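PDB 4KP3: RILP-like protein 2 from Mus musculus, which helps shape cells and neurons, promoting the formation and upkeep of dendritic spines, and takes part in protein transport, including transport away from primary cilia. Local coordinates for residues Y38-S41 against Y42-R46. Residues are numbered along the deposited sequence; the frame is centred on the assembly and turned at random.
Sequences YDIS and YVVGR
Ile40 and Val44, one helical turn apart, lie side by side and point the same way, their CG2 methyls 4.1 Å apart. Ile40 CG2 stands anti to the backbone N, whereas Val44 CG2 stands anti to its own carbonyl carbon, and these settings turn the two methyls towards each other. Val44 CG2 also rests 3.4 Å from Ile40 O, the carbonyl that accepts the bond from Val44 N. Val43 CG1 is placed 3.2 Å from Asp39 O, but with chi1 at -11°, nearly eclipsed, the setting of this side chain is doubtful. Within the later turn, Arg46 CG lies 3.7 Å above one face of the Tyr42 ring, offset toward its rim. All this belongs to helix 34-49 of the RILP homology 1 domain, which packs against the long helix 55-100 and against a second subunit. Ile40 touches Met68 and Val44 touches Ile64 of the long helix; Ile40 also touches Met70, and Val44 Leu60, of the second subunit. The backbone keeps the i to i+4 pattern of an alpha helix. Val44 N binds Ile40 O at 3.0 Å, and Gly45 N binds Ser41 O at 2.9 Å. Tyr42 N reaches Tyr38 O at 3.2 Å, with a weak second bond to Asp39 O; the bond from Val43 N to that same oxygen is weak at 3.4 Å. Polar ends turn elsewhere: Ser41 OG bonds back to Val37 O, Tyr38 OH to Glu72, and Asp39 OD1 forms a salt bridge with a basic side chain of another protein's chain.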
# COMPACT_ATOMS: atom_id res chain seq x y z
N TYR E 38 9.35 -1.15 -9.77
CA TYR E 38 9.08 -2.58 -9.96
C TYR E 38 9.54 -3.42 -8.77
O TYR E 38 8.85 -4.35 -8.36
CB TYR E 38 9.75 -3.08 -11.24
CG TYR E 38 9.32 -2.34 -12.49
CD1 TYR E 38 8.09 -1.71 -12.56
CD2 TYR E 38 10.17 -2.25 -13.59
CE1 TYR E 38 7.70 -1.03 -13.69
CE2 TYR E 38 9.79 -1.57 -14.72
CZ TYR E 38 8.55 -0.96 -14.77
OH TYR E 38 8.16 -0.27 -15.90
N ASP E 39 10.69 -3.07 -8.21
CA ASP E 39 11.22 -3.76 -7.04
C ASP E 39 10.30 -3.59 -5.83
O ASP E 39 9.94 -4.57 -5.19
CB ASP E 39 12.63 -3.27 -6.70
CG ASP E 39 13.68 -3.75 -7.69
OD1 ASP E 39 13.38 -4.69 -8.47
OD2 ASP E 39 14.80 -3.20 -7.69
N ILE E 40 9.93 -2.35 -5.55
CA ILE E 40 9.01 -2.03 -4.46
C ILE E 40 7.70 -2.79 -4.63
O ILE E 40 7.13 -3.30 -3.67
CB ILE E 40 8.71 -0.51 -4.41
CG1 ILE E 40 9.98 0.28 -4.09
CG2 ILE E 40 7.63 -0.19 -3.38
CD1 ILE E 40 9.80 1.79 -4.19
N SER E 41 7.23 -2.86 -5.87
CA SER E 41 5.97 -3.54 -6.18
C SER E 41 6.00 -5.01 -5.79
O SER E 41 5.02 -5.54 -5.27
CB SER E 41 5.66 -3.42 -7.68
OG SER E 41 5.64 -2.06 -8.08
N TYR E 42 7.13 -5.67 -6.05
CA TYR E 42 7.23 -7.09 -5.73
C TYR E 42 7.14 -7.35 -4.23
O TYR E 42 6.38 -8.22 -3.80
CB TYR E 42 8.51 -7.72 -6.29
CG TYR E 42 8.70 -9.14 -5.82
CD1 TYR E 42 7.79 -10.13 -6.17
CD2 TYR E 42 9.77 -9.49 -5.01
CE1 TYR E 42 7.95 -11.43 -5.73
CE2 TYR E 42 9.94 -10.79 -4.57
CZ TYR E 42 9.03 -11.76 -4.93
OH TYR E 42 9.19 -13.05 -4.49
N VAL E 43 7.89 -6.60 -3.44
CA VAL E 43 7.91 -6.86 -2.00
C VAL E 43 6.62 -6.42 -1.31
O VAL E 43 6.19 -7.05 -0.35
CB VAL E 43 9.17 -6.30 -1.30
CG1 VAL E 43 10.20 -5.85 -2.32
CG2 VAL E 43 8.82 -5.19 -0.35
N VAL E 44 5.98 -5.37 -1.82
CA VAL E 44 4.67 -4.98 -1.32
C VAL E 44 3.66 -6.07 -1.68
O VAL E 44 2.80 -6.43 -0.87
CB VAL E 44 4.23 -3.60 -1.86
CG1 VAL E 44 2.73 -3.40 -1.71
CG2 VAL E 44 4.99 -2.48 -1.16
N GLY E 45 3.79 -6.62 -2.88
CA GLY E 45 2.97 -7.74 -3.31
C GLY E 45 3.07 -8.95 -2.39
O GLY E 45 2.05 -9.56 -2.05
N ARG E 46 4.29 -9.30 -2.00
CA ARG E 46 4.51 -10.42 -1.09
C ARG E 46 3.82 -10.20 0.25
O ARG E 46 3.17 -11.10 0.79
CB ARG E 46 6.01 -10.63 -0.83
CG ARG E 46 6.79 -11.21 -1.98
CD ARG E 46 8.14 -11.74 -1.50
NE ARG E 46 8.81 -10.81 -0.59
CZ ARG E 46 10.12 -10.56 -0.60
NH1 ARG E 46 10.91 -11.17 -1.48
NH2 ARG E 46 10.63 -9.70 0.27